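Local atomic coordinates of fimbrial protein MyfA (Yersinia enterocolitica, PDB entry 5LND), a protein that forms the major pilus subunit of Myf fimbriae, assembling as a homopolymer resistant to proteases and chaotropic agents, and is part of a probable virulence factor. Residues 2-8 with 120-126; 35-41 with 104-110. All blocks are in the same frame, centred on the assembly; numbering follows the deposited sequence.

Contact 1. Residues 2-8 with 120-126; sequences FSVEFKA and NSKDISA
Strands 3-8 and 120-126 run nearly parallel, their axes 18° apart and 6.4 Å away at closest approach. That spacing exceeds that of paired strands, and no hydrogen bond crosses the gap. Each strand spends its backbone bonds on another neighbour: Ser3, Glu5 and Lys7 on strand 22-30, Asn120 and Lys122 on strand 97-108. What joins the two is therefore side-chain packing, directed inward from Phe2, Val4 and Phe6 on one segment and from Asn120, Lys122, Ile124 and Ala126 on the other. Asn120 CB makes a CH-pi contact over the Phe2 ring, 3.8 Å from its centroid; the amide, 16° from the ring plane, lies toward Phe2 CB and CG, its turn set partly by the ND2 bond to Glu107 OE1. The ring's rim, at CZ, meets Lys122 CB at 3.7 Å, nearly in plane. Farther along, Ile124 divides its branches. With CG1 wedged between backbone N and carbonyl carbon (chi1 51°), CD1 sits over the face of the Phe6 ring, 4.1 Å from its centroid, while CG2 turns to Val4 CG1 at 3.7 Å. Ala126 CB presses obliquely on Phe6 CE2 at 3.4 Å. Phe25 also stacks on Phe6. Parallel edge strands from two sheets fit a donor-strand-complemented Ig-like sandwich, with 118-130 probably the donor. The Val4-Phe6 end is purely apolar, the Phe2 end mixes CH-pi and amide packing, and side chains alone carry the contact.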
# COMPACT_ATOMS: atom_id res chain seq x y z
N PHE B 2 -9.68 31.19 -15.61
CA PHE B 2 -9.04 29.91 -15.29
C PHE B 2 -9.88 29.11 -14.30
O PHE B 2 -10.29 29.63 -13.25
CB PHE B 2 -7.63 30.14 -14.74
CG PHE B 2 -7.12 29.04 -13.82
CD1 PHE B 2 -6.50 27.91 -14.34
CD2 PHE B 2 -7.23 29.15 -12.44
CE1 PHE B 2 -6.03 26.90 -13.50
CE2 PHE B 2 -6.76 28.16 -11.61
CZ PHE B 2 -6.16 27.03 -12.14
N SER B 3 -10.12 27.85 -14.64
CA SER B 3 -10.91 26.97 -13.81
C SER B 3 -10.39 25.56 -13.96
O SER B 3 -9.83 25.21 -15.00
CB SER B 3 -12.37 27.01 -14.23
OG SER B 3 -12.58 26.25 -15.40
N VAL B 4 -10.57 24.74 -12.93
CA VAL B 4 -10.18 23.33 -12.98
C VAL B 4 -11.33 22.51 -12.43
O VAL B 4 -12.01 22.94 -11.51
CB VAL B 4 -8.92 23.07 -12.13
CG1 VAL B 4 -8.49 21.62 -12.24
CG2 VAL B 4 -7.80 23.97 -12.56
N GLU B 5 -11.59 21.34 -13.00
CA GLU B 5 -12.47 20.38 -12.33
C GLU B 5 -11.83 19.01 -12.29
O GLU B 5 -11.35 18.52 -13.30
CB GLU B 5 -13.85 20.29 -12.97
CG GLU B 5 -14.74 19.17 -12.38
CD GLU B 5 -15.23 19.43 -10.94
OE1 GLU B 5 -14.40 19.67 -10.02
OE2 GLU B 5 -16.45 19.37 -10.71
N PHE B 6 -11.85 18.41 -11.11
CA PHE B 6 -11.25 17.10 -10.90
C PHE B 6 -12.18 16.23 -10.06
O PHE B 6 -12.47 16.54 -8.91
CB PHE B 6 -9.91 17.27 -10.20
CG PHE B 6 -9.14 15.99 -10.04
CD1 PHE B 6 -8.63 15.34 -11.14
CD2 PHE B 6 -8.92 15.46 -8.79
CE1 PHE B 6 -7.91 14.18 -11.01
CE2 PHE B 6 -8.20 14.29 -8.64
CZ PHE B 6 -7.69 13.65 -9.76
N LYS B 7 -12.66 15.14 -10.65
CA LYS B 7 -13.64 14.28 -10.01
C LYS B 7 -13.27 12.84 -10.22
O LYS B 7 -12.63 12.50 -11.21
CB LYS B 7 -15.03 14.52 -10.60
CG LYS B 7 -15.56 15.92 -10.42
CD LYS B 7 -17.05 15.99 -10.70
CE LYS B 7 -17.38 15.48 -12.09
NZ LYS B 7 -18.77 15.83 -12.49
N ALA B 8 -13.69 11.98 -9.29
CA ALA B 8 -13.57 10.55 -9.50
C ALA B 8 -14.57 10.19 -10.59
O ALA B 8 -15.61 10.84 -10.71
CB ALA B 8 -13.85 9.79 -8.22
N ASN B 120 -1.17 30.69 -13.33
CA ASN B 120 -2.26 30.31 -12.45
C ASN B 120 -2.02 28.92 -11.87
O ASN B 120 -1.53 28.03 -12.56
CB ASN B 120 -3.60 30.30 -13.21
CG ASN B 120 -4.23 31.68 -13.31
OD1 ASN B 120 -4.30 32.42 -12.34
ND2 ASN B 120 -4.70 32.02 -14.51
N SER B 121 -2.34 28.75 -10.59
CA SER B 121 -2.26 27.43 -9.99
C SER B 121 -3.37 27.21 -8.98
O SER B 121 -3.94 28.16 -8.45
CB SER B 121 -0.90 27.16 -9.36
OG SER B 121 -0.62 28.04 -8.29
N LYS B 122 -3.67 25.94 -8.73
CA LYS B 122 -4.78 25.56 -7.87
C LYS B 122 -4.63 24.11 -7.45
O LYS B 122 -4.32 23.25 -8.28
CB LYS B 122 -6.10 25.73 -8.64
CG LYS B 122 -7.34 25.37 -7.84
CD LYS B 122 -8.63 25.64 -8.61
CE LYS B 122 -9.74 26.13 -7.69
NZ LYS B 122 -9.83 25.34 -6.45
N ASP B 123 -4.85 23.83 -6.17
CA ASP B 123 -4.84 22.46 -5.68
C ASP B 123 -6.07 21.66 -6.12
O ASP B 123 -7.19 22.17 -6.10
CB ASP B 123 -4.84 22.43 -4.16
CG ASP B 123 -3.51 22.77 -3.57
OD1 ASP B 123 -2.46 22.60 -4.23
OD2 ASP B 123 -3.53 23.20 -2.40
N ILE B 124 -5.85 20.40 -6.46
CA ILE B 124 -6.96 19.50 -6.73
C ILE B 124 -6.93 18.35 -5.72
O ILE B 124 -5.89 18.06 -5.14
CB ILE B 124 -6.91 18.95 -8.16
CG1 ILE B 124 -5.54 18.37 -8.47
CG2 ILE B 124 -7.28 20.03 -9.16
CD1 ILE B 124 -5.48 17.67 -9.79
N SER B 125 -8.09 17.73 -5.51
CA SER B 125 -8.21 16.63 -4.56
C SER B 125 -9.49 15.84 -4.88
O SER B 125 -10.56 16.43 -5.09
CB SER B 125 -8.23 17.16 -3.12
OG SER B 125 -8.22 16.12 -2.16
N ALA B 126 -9.37 14.52 -4.97
CA ALA B 126 -10.52 13.65 -5.19
C ALA B 126 -10.26 12.25 -4.64
O ALA B 126 -9.11 11.83 -4.50
CB ALA B 126 -10.89 13.59 -6.66

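Contact 2. Residues 35-41 with 104-110; sequences HKGWNVR and RVEEYVE
Strands 37-41 and 104-108 are adjacent and antiparallel (161° between directions); Asn39 with Glu106 and Arg41 with Arg104 are hydrogen-bonded pairs, each with two backbone bonds. On the face bearing these four side chains, Glu106 reaches across on an extended chain. Its OE1 takes Asn39 ND2 at 3.2 Å, nearly along the C-O axis, and Arg41 NE at 2.9 Å, which comes from above the carboxylate plane while lying in the plane of its own guanidinium. A water bridges the same OE1 to Arg41 NH2. The other oxygen, OE2, receives Arg104 NE at 3.0 Å from the anti side, tilted out of the carboxylate plane. Both arginines point the same way with guanidinium planes 10° apart, and the shared carboxylate probably offsets their like charges. Tyr108 occupies the cramped rotamer with CG between backbone N and carbonyl carbon (chi1 57°), which folds its ring over Gly37, whose CA is 3.8 Å from the ring centroid. The phenol OH goes on to bond Asp76. Here the pairing is irregular: Tyr108 O accepts Lys36 N at 2.7 Å and, weakly, Gly37 N at 3.4 Å, a classic beta bulge. On the opposite face Glu107 lies alongside Trp38, its CG 4.1 Å from the centroid of the six-membered ring. His35 CB lies 3.1 Å from Glu107 OE2, its ND1 bonding Gly33 O instead; His35 and nearby Asp31 may shift this carboxylate's ionisation. Beyond the backbone bonds, Glu106 OE1, gripped by Asn39 and Arg41, ties the strands, while Arg104 on OE2 steadies the carboxylate's rotation.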
# COMPACT_ATOMS: atom_id res chain seq x y z
N HIS B 35 -2.22 30.90 -23.38
CA HIS B 35 -1.30 30.12 -22.52
C HIS B 35 -0.57 29.03 -23.31
O HIS B 35 -1.03 28.62 -24.36
CB HIS B 35 -2.07 29.49 -21.36
CG HIS B 35 -3.15 28.54 -21.79
ND1 HIS B 35 -4.42 28.96 -22.12
CD2 HIS B 35 -3.15 27.19 -21.93
CE1 HIS B 35 -5.15 27.92 -22.46
NE2 HIS B 35 -4.41 26.83 -22.35
N LYS B 36 0.56 28.57 -22.77
CA LYS B 36 1.34 27.53 -23.44
C LYS B 36 0.85 26.11 -23.14
O LYS B 36 0.64 25.31 -24.05
CB LYS B 36 2.81 27.65 -23.08
CG LYS B 36 3.71 26.79 -23.93
CD LYS B 36 5.15 26.89 -23.48
CE LYS B 36 6.06 26.04 -24.35
NZ LYS B 36 7.44 26.08 -23.82
N GLY B 37 0.67 25.81 -21.86
CA GLY B 37 0.27 24.47 -21.46
C GLY B 37 -0.05 24.37 -19.99
O GLY B 37 -0.30 25.38 -19.33
N TRP B 38 -0.05 23.14 -19.48
CA TRP B 38 -0.41 22.86 -18.09
C TRP B 38 0.56 21.89 -17.42
O TRP B 38 1.19 21.07 -18.07
CB TRP B 38 -1.83 22.27 -18.03
CG TRP B 38 -2.89 23.08 -18.74
CD1 TRP B 38 -3.20 23.03 -20.06
CD2 TRP B 38 -3.76 24.05 -18.15
NE1 TRP B 38 -4.22 23.91 -20.34
CE2 TRP B 38 -4.58 24.55 -19.18
CE3 TRP B 38 -3.93 24.54 -16.86
CZ2 TRP B 38 -5.56 25.52 -18.95
CZ3 TRP B 38 -4.89 25.50 -16.63
CH2 TRP B 38 -5.69 25.98 -17.67
N ASN B 39 0.67 22.00 -16.10
CA ASN B 39 1.30 20.99 -15.29
C ASN B 39 0.27 20.38 -14.36
O ASN B 39 -0.63 21.07 -13.90
CB ASN B 39 2.44 21.60 -14.47
CG ASN B 39 3.62 21.98 -15.32
OD1 ASN B 39 3.93 21.31 -16.30
ND2 ASN B 39 4.30 23.07 -14.96
N VAL B 40 0.36 19.07 -14.12
CA VAL B 40 -0.37 18.45 -13.03
C VAL B 40 0.67 17.82 -12.12
O VAL B 40 1.31 16.84 -12.50
CB VAL B 40 -1.40 17.41 -13.51
CG1 VAL B 40 -2.26 16.93 -12.35
CG2 VAL B 40 -2.28 17.99 -14.59
N ARG B 41 0.86 18.40 -10.94
CA ARG B 41 1.90 17.96 -10.02
C ARG B 41 1.34 17.27 -8.78
O ARG B 41 0.65 17.90 -7.98
CB ARG B 41 2.73 19.16 -9.56
CG ARG B 41 3.28 20.02 -10.68
CD ARG B 41 4.34 20.93 -10.12
NE ARG B 41 5.06 21.66 -11.16
CZ ARG B 41 6.30 21.36 -11.53
NH1 ARG B 41 6.92 20.35 -10.95
NH2 ARG B 41 6.92 22.06 -12.48
N ARG B 104 -1.51 19.61 -7.59
CA ARG B 104 -1.62 21.03 -7.91
C ARG B 104 -1.57 21.22 -9.41
O ARG B 104 -0.66 20.75 -10.08
CB ARG B 104 -0.48 21.81 -7.27
CG ARG B 104 -0.43 23.27 -7.68
CD ARG B 104 0.59 24.04 -6.88
NE ARG B 104 1.96 23.72 -7.29
CZ ARG B 104 2.75 22.86 -6.65
NH1 ARG B 104 2.33 22.22 -5.57
NH2 ARG B 104 3.98 22.63 -7.10
N VAL B 105 -2.57 21.92 -9.93
CA VAL B 105 -2.62 22.22 -11.35
C VAL B 105 -1.93 23.56 -11.60
O VAL B 105 -2.10 24.49 -10.82
CB VAL B 105 -4.06 22.28 -11.86
CG1 VAL B 105 -4.08 22.61 -13.33
CG2 VAL B 105 -4.71 20.94 -11.63
N GLU B 106 -1.14 23.64 -12.67
CA GLU B 106 -0.46 24.87 -13.03
C GLU B 106 -0.62 25.21 -14.52
O GLU B 106 -0.37 24.37 -15.37
CB GLU B 106 1.02 24.78 -12.69
CG GLU B 106 1.34 24.46 -11.25
CD GLU B 106 2.82 24.29 -11.03
OE1 GLU B 106 3.52 23.98 -12.02
OE2 GLU B 106 3.29 24.47 -9.88
N GLU B 107 -1.05 26.43 -14.81
CA GLU B 107 -1.11 26.93 -16.18
C GLU B 107 0.13 27.76 -16.46
O GLU B 107 0.46 28.64 -15.68
CB GLU B 107 -2.34 27.81 -16.37
CG GLU B 107 -2.48 28.41 -17.76
CD GLU B 107 -3.59 29.45 -17.86
OE1 GLU B 107 -4.03 29.97 -16.82
OE2 GLU B 107 -4.02 29.75 -18.98
N TYR B 108 0.82 27.48 -17.57
CA TYR B 108 2.02 28.24 -17.90
C TYR B 108 1.96 28.97 -19.24
O TYR B 108 1.11 28.68 -20.08
CB TYR B 108 3.29 27.39 -17.77
CG TYR B 108 3.33 26.12 -18.60
CD1 TYR B 108 3.60 26.16 -19.96
CD2 TYR B 108 3.13 24.89 -18.01
CE1 TYR B 108 3.65 25.00 -20.71
CE2 TYR B 108 3.18 23.72 -18.75
CZ TYR B 108 3.43 23.79 -20.10
OH TYR B 108 3.48 22.63 -20.85
N VAL B 109 2.86 29.93 -19.42
CA VAL B 109 2.95 30.67 -20.67
C VAL B 109 4.33 30.56 -21.27
O VAL B 109 5.27 30.16 -20.59
CB VAL B 109 2.60 32.18 -20.51
CG1 VAL B 109 1.15 32.36 -20.09
CG2 VAL B 109 3.57 32.88 -19.54
N GLU B 110 4.43 30.92 -22.55
CA GLU B 110 5.71 30.99 -23.24
C GLU B 110 6.56 32.12 -22.68
O GLU B 110 6.09 33.25 -22.52
CB GLU B 110 5.49 31.22 -24.74
CG GLU B 110 4.87 30.04 -25.48
CD GLU B 110 3.52 30.37 -26.13
OE1 GLU B 110 3.32 31.53 -26.55
OE2 GLU B 110 2.67 29.46 -26.21
O HOH W 1 6.19 24.87 -12.51

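In the fold
The two contacts share one sheet: strand 118-130 of contact 1 pairs with strand 97-108 of contact 2, through probable backbone bonds from Val105 N to Lys122 O (2.7 Å) and Glu107 N to Asn120 O (2.8 Å). Contact 2 is a true in-sheet pairing, with most of its touching residues buried, and it combines backbone bonds with salt bridges. Contact 1 joins that sheet to the one holding strand 3-8; it lies at the surface, though Phe6 and Ile124 are buried, and depends on packing. Between them, Phe2 CE1 reaches Trp38 CZ3 at 3.6 Å, so the packing of contact 1 runs directly into the Trp38 side of contact 2, while the Arg41, Arg104 and Glu106 network occupies the opposite face of its sheet.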